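Putative thiosugar synthase (Amycolatopsis orientalis, PDB 4N6F) is a TIM-barrel thiosugar synthase that probably converts a bound sugar phosphate into a 2-thiosugar phosphate, using sulphur delivered by a small carrier protein. Local coordinates at residues 31-36 with 215-220; 120-125 with 147-152; 152-157 with 185-190. All blocks are in the same frame, centred on the assembly; numbering follows the deposited sequence.

Contact 1: residues 31-36 with 215-220; sequences EQYDSV and LVNTAL. With F6R (fructose -6-phosphate), chain F.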
loop_
_atom_site.group_PDB
_atom_site.type_symbol
_atom_site.label_atom_id
_atom_site.label_comp_id
_atom_site.label_asym_id
_atom_site.label_seq_id
_atom_site.Cartn_x
_atom_site.Cartn_y
_atom_site.Cartn_z
ATOM N N GLU A 31 -13.485 -13.411 15.365
ATOM C CA GLU A 31 -14.177 -14.460 16.132
ATOM C C GLU A 31 -13.683 -14.626 17.584
ATOM O O GLU A 31 -14.443 -15.084 18.433
ATOM C CB GLU A 31 -14.224 -15.817 15.379
ATOM C CG GLU A 31 -12.894 -16.443 14.962
ATOM C CD GLU A 31 -12.627 -16.315 13.461
ATOM O OE1 GLU A 31 -12.417 -15.175 13.005
ATOM O OE2 GLU A 31 -12.613 -17.348 12.740
ATOM N N GLN A 32 -12.447 -14.215 17.869
ATOM C CA GLN A 32 -11.897 -14.288 19.230
ATOM C C GLN A 32 -12.080 -13.008 20.058
ATOM O O GLN A 32 -11.817 -13.004 21.252
ATOM C CB GLN A 32 -10.411 -14.649 19.174
ATOM C CG GLN A 32 -10.152 -16.036 18.614
ATOM C CD GLN A 32 -8.736 -16.517 18.875
ATOM O OE1 GLN A 32 -7.769 -15.766 18.701
ATOM N NE2 GLN A 32 -8.603 -17.777 19.291
ATOM N N TYR A 33 -12.546 -11.934 19.428
ATOM C CA TYR A 33 -12.736 -10.649 20.107
ATOM C C TYR A 33 -13.956 -10.766 21.030
ATOM O O TYR A 33 -15.004 -11.242 20.591
ATOM C CB TYR A 33 -13.017 -9.534 19.087
ATOM C CG TYR A 33 -11.949 -9.221 18.042
ATOM C CD1 TYR A 33 -10.946 -10.134 17.695
ATOM C CD2 TYR A 33 -11.979 -8.006 17.360
ATOM C CE1 TYR A 33 -10.001 -9.830 16.726
ATOM C CE2 TYR A 33 -11.043 -7.697 16.390
ATOM C CZ TYR A 33 -10.051 -8.608 16.075
ATOM O OH TYR A 33 -9.124 -8.281 15.107
ATOM N N ASP A 34 -13.842 -10.340 22.289
ATOM C CA ASP A 34 -15.024 -10.318 23.185
ATOM C C ASP A 34 -15.470 -8.899 23.604
ATOM O O ASP A 34 -16.369 -8.751 24.441
ATOM C CB ASP A 34 -14.834 -11.247 24.411
ATOM C CG ASP A 34 -13.833 -10.711 25.440
ATOM O OD1 ASP A 34 -13.183 -9.669 25.198
ATOM O OD2 ASP A 34 -13.695 -11.349 26.508
ATOM N N SER A 35 -14.855 -7.876 22.998
ATOM C CA SER A 35 -15.204 -6.465 23.241
ATOM C C SER A 35 -16.098 -5.919 22.109
ATOM O O SER A 35 -15.669 -5.837 20.948
ATOM C CB SER A 35 -13.927 -5.623 23.370
ATOM O OG SER A 35 -14.195 -4.229 23.284
ATOM N N VAL A 36 -17.329 -5.544 22.456
ATOM C CA VAL A 36 -18.321 -5.088 21.477
ATOM C C VAL A 36 -17.921 -3.767 20.803
ATOM O O VAL A 36 -18.002 -3.659 19.577
ATOM C CB VAL A 36 -19.734 -5.006 22.096
ATOM C CG1 VAL A 36 -20.735 -4.385 21.126
ATOM C CG2 VAL A 36 -20.198 -6.395 22.496
ATOM N N LEU A 215 -7.532 -11.001 4.738
ATOM C CA LEU A 215 -8.141 -11.175 6.047
ATOM C C LEU A 215 -7.118 -10.756 7.076
ATOM O O LEU A 215 -5.989 -11.246 7.074
ATOM C CB LEU A 215 -8.594 -12.610 6.288
ATOM C CG LEU A 215 -9.444 -12.791 7.555
ATOM C CD1 LEU A 215 -10.479 -13.901 7.379
ATOM C CD2 LEU A 215 -8.604 -13.059 8.793
ATOM N N VAL A 216 -7.509 -9.842 7.922
ATOM C CA VAL A 216 -6.669 -9.336 8.964
ATOM C C VAL A 216 -7.296 -9.542 10.325
ATOM O O VAL A 216 -8.477 -9.579 10.452
ATOM C CB VAL A 216 -6.312 -7.871 8.759
ATOM C CG1 VAL A 216 -5.648 -7.691 7.425
ATOM C CG2 VAL A 216 -7.516 -6.984 8.859
ATOM N N ASN A 217 -6.452 -9.784 11.308
ATOM C CA ASN A 217 -6.814 -9.928 12.697
ATOM C C ASN A 217 -5.828 -9.286 13.674
ATOM O O ASN A 217 -6.079 -8.244 14.180
ATOM C CB ASN A 217 -6.993 -11.405 13.021
ATOM C CG ASN A 217 -7.313 -11.657 14.476
ATOM O OD1 ASN A 217 -7.478 -10.758 15.229
ATOM N ND2 ASN A 217 -7.398 -12.885 14.844
ATOM N N THR A 218 -4.671 -9.889 13.853
ATOM C CA THR A 218 -3.682 -9.438 14.800
ATOM C C THR A 218 -3.163 -8.019 14.542
ATOM O O THR A 218 -2.925 -7.307 15.449
ATOM C CB THR A 218 -2.490 -10.411 14.876
ATOM O OG1 THR A 218 -2.932 -11.661 15.332
ATOM C CG2 THR A 218 -1.457 -9.924 15.808
ATOM N N ALA A 219 -2.982 -7.633 13.299
ATOM C CA ALA A 219 -2.513 -6.281 12.952
ATOM C C ALA A 219 -3.377 -5.140 13.505
ATOM O O ALA A 219 -2.865 -4.051 13.800
ATOM C CB ALA A 219 -2.406 -6.134 11.447
ATOM N N LEU A 220 -4.681 -5.381 13.594
ATOM C CA LEU A 220 -5.626 -4.423 14.169
ATOM C C LEU A 220 -5.584 -4.463 15.690
ATOM O O LEU A 220 -5.458 -3.431 16.337
ATOM C CB LEU A 220 -7.054 -4.728 13.696
ATOM C CG LEU A 220 -7.247 -4.762 12.180
ATOM C CD1 LEU A 220 -8.702 -5.004 11.816
ATOM C CD2 LEU A 220 -6.748 -3.468 11.551
HETATM C C1 F6R F . -9.597 -17.816 10.916
HETATM C C2 F6R F . -9.200 -16.616 11.730
HETATM C C3 F6R F . -7.813 -16.447 12.300
HETATM C C4 F6R F . -6.880 -16.018 11.165
HETATM C C5 F6R F . -5.566 -15.443 11.701
HETATM C C6 F6R F . -4.902 -14.547 10.676
HETATM O O2 F6R F . -10.007 -15.701 11.903
HETATM O O3 F6R F . -7.294 -17.614 12.947
HETATM O O4 F6R F . -6.585 -17.154 10.337
HETATM O O5 F6R F . -5.774 -14.683 12.889
HETATM O O6 F6R F . -3.618 -14.180 11.169
HETATM P P F6R F . -3.307 -12.766 11.837
HETATM O O1P F6R F . -3.910 -12.892 13.204
HETATM O O2P F6R F . -3.968 -11.718 10.984
HETATM O O3P F6R F . -1.808 -12.722 11.741
#

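Contact 2: residues 120-125 with 147-152; sequences PDNAGT and LATARA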
loop_
_atom_site.group_PDB
_atom_site.type_symbol
_atom_site.label_atom_id
_atom_site.label_comp_id
_atom_site.label_asym_id
_atom_site.label_seq_id
_atom_site.Cartn_x
_atom_site.Cartn_y
_atom_site.Cartn_z
ATOM N N PRO A 120 -2.232 -24.263 8.843
ATOM C CA PRO A 120 -3.229 -25.106 8.194
ATOM C C PRO A 120 -2.665 -26.483 7.849
ATOM O O PRO A 120 -1.537 -26.576 7.378
ATOM C CB PRO A 120 -3.577 -24.347 6.909
ATOM C CG PRO A 120 -3.160 -22.949 7.144
ATOM C CD PRO A 120 -2.046 -22.980 8.149
ATOM N N ASP A 121 -3.460 -27.518 8.111
ATOM C CA ASP A 121 -3.173 -28.896 7.713
ATOM C C ASP A 121 -3.830 -29.130 6.353
ATOM O O ASP A 121 -5.035 -29.391 6.271
ATOM C CB ASP A 121 -3.733 -29.857 8.786
ATOM C CG ASP A 121 -3.684 -31.325 8.375
ATOM O OD1 ASP A 121 -3.076 -31.667 7.337
ATOM O OD2 ASP A 121 -4.268 -32.148 9.111
ATOM N N ASN A 122 -3.035 -29.024 5.290
ATOM C CA ASN A 122 -3.556 -29.071 3.919
ATOM C C ASN A 122 -4.370 -30.310 3.600
ATOM O O ASN A 122 -5.494 -30.197 3.104
ATOM C CB ASN A 122 -2.424 -28.906 2.891
ATOM C CG ASN A 122 -2.024 -27.442 2.676
ATOM O OD1 ASN A 122 -1.356 -27.117 1.699
ATOM N ND2 ASN A 122 -2.428 -26.560 3.577
ATOM N N ALA A 123 -3.820 -31.485 3.900
ATOM C CA ALA A 123 -4.486 -32.752 3.580
ATOM C C ALA A 123 -5.779 -32.920 4.369
ATOM O O ALA A 123 -6.792 -33.325 3.819
ATOM C CB ALA A 123 -3.550 -33.936 3.835
ATOM N N GLY A 124 -5.736 -32.621 5.665
ATOM C CA GLY A 124 -6.945 -32.641 6.493
ATOM C C GLY A 124 -7.992 -31.622 6.048
ATOM O O GLY A 124 -9.190 -31.891 6.104
ATOM N N THR A 125 -7.536 -30.450 5.603
ATOM C CA THR A 125 -8.440 -29.407 5.098
ATOM C C THR A 125 -9.165 -29.882 3.841
ATOM O O THR A 125 -10.366 -29.665 3.688
ATOM C CB THR A 125 -7.661 -28.107 4.794
ATOM O OG1 THR A 125 -7.117 -27.604 6.011
ATOM C CG2 THR A 125 -8.557 -27.037 4.155
ATOM N N LEU A 147 -0.024 -25.774 -4.724
ATOM C CA LEU A 147 -0.768 -25.803 -5.965
ATOM C C LEU A 147 -1.692 -27.008 -6.061
ATOM O O LEU A 147 -2.869 -26.867 -6.409
ATOM C CB LEU A 147 0.246 -25.775 -7.116
ATOM C CG LEU A 147 -0.169 -25.511 -8.563
ATOM C CD1 LEU A 147 -0.398 -26.840 -9.249
ATOM C CD2 LEU A 147 -1.374 -24.592 -8.711
ATOM N N ALA A 148 -1.181 -28.189 -5.724
ATOM C CA ALA A 148 -2.003 -29.395 -5.773
ATOM C C ALA A 148 -3.189 -29.295 -4.808
ATOM O O ALA A 148 -4.312 -29.658 -5.148
ATOM C CB ALA A 148 -1.166 -30.635 -5.473
ATOM N N THR A 149 -2.934 -28.799 -3.605
ATOM C CA THR A 149 -3.996 -28.578 -2.629
ATOM C C THR A 149 -5.038 -27.600 -3.184
ATOM O O THR A 149 -6.244 -27.857 -3.119
ATOM C CB THR A 149 -3.428 -28.018 -1.306
ATOM O OG1 THR A 149 -2.386 -28.880 -0.826
ATOM C CG2 THR A 149 -4.524 -27.901 -0.242
ATOM N N ALA A 150 -4.564 -26.488 -3.736
ATOM C CA ALA A 150 -5.452 -25.456 -4.245
ATOM C C ALA A 150 -6.337 -26.004 -5.366
ATOM O O ALA A 150 -7.546 -25.744 -5.407
ATOM C CB ALA A 150 -4.645 -24.261 -4.728
ATOM N N ARG A 151 -5.738 -26.784 -6.259
ATOM C CA ARG A 151 -6.479 -27.405 -7.349
ATOM C C ARG A 151 -7.525 -28.417 -6.885
ATOM O O ARG A 151 -8.626 -28.481 -7.442
ATOM C CB ARG A 151 -5.519 -28.064 -8.343
ATOM C CG ARG A 151 -4.683 -27.064 -9.116
ATOM C CD ARG A 151 -3.803 -27.766 -10.141
ATOM N NE ARG A 151 -3.162 -26.817 -11.049
ATOM C CZ ARG A 151 -2.112 -27.097 -11.819
ATOM N NH1 ARG A 151 -1.546 -28.302 -11.791
ATOM N NH2 ARG A 151 -1.600 -26.160 -12.603
ATOM N N ALA A 152 -7.188 -29.227 -5.892
ATOM C CA ALA A 152 -8.166 -30.157 -5.341
ATOM C C ALA A 152 -9.330 -29.371 -4.730
ATOM O O ALA A 152 -10.489 -29.776 -4.837
ATOM C CB ALA A 152 -7.511 -31.049 -4.295
#

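Contact 3: residues 152-157 with 185-190; sequences ALEEAG and EQIGIP. With CA (calcium ion), chain E.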
loop_
_atom_site.group_PDB
_atom_site.type_symbol
_atom_site.label_atom_id
_atom_site.label_comp_id
_atom_site.label_asym_id
_atom_site.label_seq_id
_atom_site.Cartn_x
_atom_site.Cartn_y
_atom_site.Cartn_z
ATOM N N ALA A 152 -7.188 -29.227 -5.892
ATOM C CA ALA A 152 -8.166 -30.157 -5.341
ATOM C C ALA A 152 -9.330 -29.371 -4.730
ATOM O O ALA A 152 -10.489 -29.776 -4.837
ATOM C CB ALA A 152 -7.511 -31.049 -4.295
ATOM N N LEU A 153 -9.025 -28.239 -4.094
ATOM C CA LEU A 153 -10.073 -27.428 -3.464
ATOM C C LEU A 153 -10.961 -26.736 -4.487
ATOM O O LEU A 153 -12.175 -26.650 -4.301
ATOM C CB LEU A 153 -9.483 -26.436 -2.449
ATOM C CG LEU A 153 -8.953 -27.136 -1.195
ATOM C CD1 LEU A 153 -8.185 -26.164 -0.320
ATOM C CD2 LEU A 153 -10.054 -27.827 -0.394
ATOM N N GLU A 154 -10.374 -26.278 -5.587
ATOM C CA GLU A 154 -11.179 -25.736 -6.676
ATOM C C GLU A 154 -12.059 -26.826 -7.284
ATOM O O GLU A 154 -13.233 -26.610 -7.533
ATOM C CB GLU A 154 -10.313 -25.080 -7.758
ATOM C CG GLU A 154 -11.127 -24.655 -8.980
ATOM C CD GLU A 154 -10.372 -23.769 -9.965
ATOM O OE1 GLU A 154 -9.129 -23.639 -9.872
ATOM O OE2 GLU A 154 -11.039 -23.188 -10.848
ATOM N N GLU A 155 -11.495 -28.000 -7.521
ATOM C CA GLU A 155 -12.276 -29.099 -8.089
ATOM C C GLU A 155 -13.449 -29.494 -7.197
ATOM O O GLU A 155 -14.551 -29.749 -7.693
ATOM C CB GLU A 155 -11.387 -30.317 -8.352
ATOM C CG GLU A 155 -12.091 -31.433 -9.112
ATOM C CD GLU A 155 -11.180 -32.608 -9.412
ATOM O OE1 GLU A 155 -10.684 -33.242 -8.455
ATOM O OE2 GLU A 155 -10.964 -32.897 -10.606
ATOM N N ALA A 156 -13.220 -29.532 -5.887
ATOM C CA ALA A 156 -14.302 -29.813 -4.924
ATOM C C ALA A 156 -15.402 -28.749 -4.911
ATOM O O ALA A 156 -16.500 -28.996 -4.427
ATOM C CB ALA A 156 -13.735 -29.997 -3.521
ATOM N N GLY A 157 -15.108 -27.572 -5.456
ATOM C CA GLY A 157 -16.110 -26.525 -5.638
ATOM C C GLY A 157 -16.114 -25.514 -4.506
ATOM O O GLY A 157 -17.136 -24.905 -4.229
ATOM N N GLU A 185 -2.630 -17.202 -10.383
ATOM C CA GLU A 185 -2.682 -17.396 -11.847
ATOM C C GLU A 185 -3.301 -18.733 -12.238
ATOM O O GLU A 185 -4.018 -18.812 -13.221
ATOM C CB GLU A 185 -1.283 -17.317 -12.472
ATOM C CG GLU A 185 -0.646 -15.936 -12.407
ATOM C CD GLU A 185 0.790 -15.910 -12.933
ATOM O OE1 GLU A 185 1.291 -16.954 -13.404
ATOM O OE2 GLU A 185 1.423 -14.839 -12.870
ATOM N N GLN A 186 -3.024 -19.776 -11.469
ATOM C CA GLN A 186 -3.442 -21.141 -11.824
ATOM C C GLN A 186 -4.843 -21.517 -11.358
ATOM O O GLN A 186 -5.432 -22.479 -11.853
ATOM C CB GLN A 186 -2.437 -22.152 -11.252
ATOM C CG GLN A 186 -1.103 -22.161 -11.980
ATOM C CD GLN A 186 -1.241 -22.462 -13.462
ATOM O OE1 GLN A 186 -0.639 -21.791 -14.289
ATOM N NE2 GLN A 186 -2.044 -23.459 -13.806
ATOM N N ILE A 187 -5.376 -20.761 -10.406
ATOM C CA ILE A 187 -6.619 -21.119 -9.719
ATOM C C ILE A 187 -7.756 -20.221 -10.198
ATOM O O ILE A 187 -7.574 -19.039 -10.389
ATOM C CB ILE A 187 -6.407 -21.022 -8.186
ATOM C CG1 ILE A 187 -5.357 -22.048 -7.739
ATOM C CG2 ILE A 187 -7.692 -21.236 -7.414
ATOM C CD1 ILE A 187 -5.656 -23.488 -8.107
ATOM N N GLY A 188 -8.926 -20.807 -10.419
ATOM C CA GLY A 188 -10.071 -20.078 -10.943
ATOM C C GLY A 188 -10.982 -19.470 -9.894
ATOM O O GLY A 188 -11.912 -18.746 -10.230
ATOM N N ILE A 189 -10.742 -19.749 -8.621
ATOM C CA ILE A 189 -11.578 -19.152 -7.578
ATOM C C ILE A 189 -10.822 -18.008 -6.913
ATOM O O ILE A 189 -9.592 -18.004 -6.900
ATOM C CB ILE A 189 -12.071 -20.185 -6.554
ATOM C CG1 ILE A 189 -10.927 -21.003 -5.982
ATOM C CG2 ILE A 189 -13.089 -21.113 -7.212
ATOM C CD1 ILE A 189 -11.335 -21.835 -4.787
ATOM N N PRO A 190 -11.553 -17.030 -6.365
ATOM C CA PRO A 190 -10.881 -15.919 -5.711
ATOM C C PRO A 190 -9.975 -16.364 -4.552
ATOM O O PRO A 190 -10.310 -17.308 -3.832
ATOM C CB PRO A 190 -12.041 -15.071 -5.183
ATOM C CG PRO A 190 -13.189 -15.409 -6.057
ATOM C CD PRO A 190 -13.014 -16.864 -6.357
HETATM CA CA CA E . -14.147 -19.969 -11.084
HETATM O O HOH W 1 -13.430 -22.406 -10.711
HETATM O O HOH W 2 -15.924 -21.140 -11.826
#

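Contact 1: residues 31-36 with 215-220
In the wall of the sugar-phosphate pocket, Tyr33, in the loop that follows strand 26-28, reaches Asn217 at the turn between strand 213-216 and the short helix 218-221. The phenol OH of Tyr33 donates to Asn217 OD1 at 3.0 Å, and the oxygen sits at the edge of the ring, near its plane. Ring and amide are turned 43° apart, and the bond meets OD1 obliquely, with the C=O...donor angle at 133° and the donor tilted out of the carbonyl plane. Tyr33 thereby probably sets which way round the amide lies: with OD1 taken, Asn217 ND2 faces the bound fructose 6-phosphate (F6R) and donates to F6R O5 at 3.1 Å. Asn217 projects into the pocket because its CG stands opposite the backbone N (chi1 177°). This is the phosphate-binding corner of the TIM barrel, where the start of a short helix after the last strand receives the phosphate. There Thr218 N donates to F6R O1P at 3.2 Å and Thr218 OG1 donates to the same oxygen at 2.6 Å, while Asn217 N gives F6R O2P a weaker bond. Gly196 N and Ala169 N from other loops, together with Arg114, also hydrogen-bond the ligand. Beside the phenol, Leu220 CB lies 4.3 Å from Tyr33 OH, and Leu38 and Val39 of helix 36-46 pack against the tyrosine.

Contact 2: residues 120-125 with 147-152
Asn122 and Thr149 meet side chain to side chain, crossing at about a right angle. The touching surface on one side is the CB and the amide end of Asn122; on the other it is both branches of Thr149. Asn122 CB lies 3.7 Å from Thr149 OG1, and Thr149 CG2 comes within 3.9 Å of the same Asn122 CB. The threonine hydroxyl has a firm partner close by in the chain, a hydrogen bond with the carboxylate of Asp146, just ahead of its helix. Both residues stand at the beginnings of neighbouring outer helices of the TIM barrel, 122-134 and 147-156, joined through strand 138-143, whose Ile143 packs against both of them. With an alanine in place of Asn122 the amide would be gone, which would probably leave Thr149 CG2 and Ile143 without part of their cover and open a gap between the two helix starts. Farther out, the first turn that carries Asn122 is held by its own bonds. Asp121 O accepts Thr125 N at 2.8 Å and Thr125 OG1 likewise at 2.8 Å, the hydroxyl coming from above the carbonyl plane. Asp121 OD1, at the N-cap, takes a weak but nearly straight bond from Gly124 N, 3.3 Å long.

Contact 3: residues 152-157 with 185-190
A carboxylate-to-backbone contact on the surface of the barrel joins Glu154, in the last turn of helix 147-156, to Gly188 in the loop that leads from helix 177-186 into strand 191-194. Gly188 N donates to Glu154 OE1 at 2.9 Å, and the bond is almost perfectly straight at 177°, although it reaches the oxygen from above the carboxylate plane, 40° out of it. The glutamate gets there by stretching out fully: CG lies opposite the backbone N (chi1 173°) and the chain stays extended beyond it, carrying the acid group across to the loop. Hydrophobic groups line its path. Ile187 CG2 approaches Glu154 OE1 to 3.7 Å, and Ile189 CG2 stands 4.4 Å from Glu154 CG, alongside the aliphatic part of the chain. Having no side chain, Gly188 leaves room for this fit, since a CB there would come within 2.4 Å of Glu154 OE2. The carbonyl of the same glycine holds a metal: Gly188 O binds a calcium ion at 2.7 Å, and two waters also coordinate it. One of them, 2.6 Å from the calcium, donates a short bond of 2.5 Å to Glu154 OE2. Glu154 is thus a second-shell residue, its negative charge probably helping to hold both the ion and that water. Helix 147-156 ends just beyond in a Schellman motif, where Gly157, at positive phi, returns its N-H to Glu154 O at 3.0 Å. Buried Ile187 packs inward against Ala150 of this helix. The pairing of one helix's C-terminal end with the turn that closes the next helix is an arrangement of adjacent beta-alpha units at the N-terminal side of the strands in a TIM barrel.

Contact 1 spans most of the barrel in sequence: between its two segments lie 178 residues, which include all of contacts 2 and 3, and it draws the loop after the first barrel strand, 26-28, to the end of the last, 213-216. Contacts 2 and 3 follow one another along the chain, share Ala152 and helix 147-156, and have centres about 11 Å apart; they touch through Leu147 and Gln186. Their centres lie about 26 and 28 Å from that of contact 1, across the middle of the chain. Contact 1 belongs to the sugar-phosphate pocket, whereas the other two join helix 147-156 to helix 122-134 before it and to the loop after helix 177-186, near opposite ends of the shared helix.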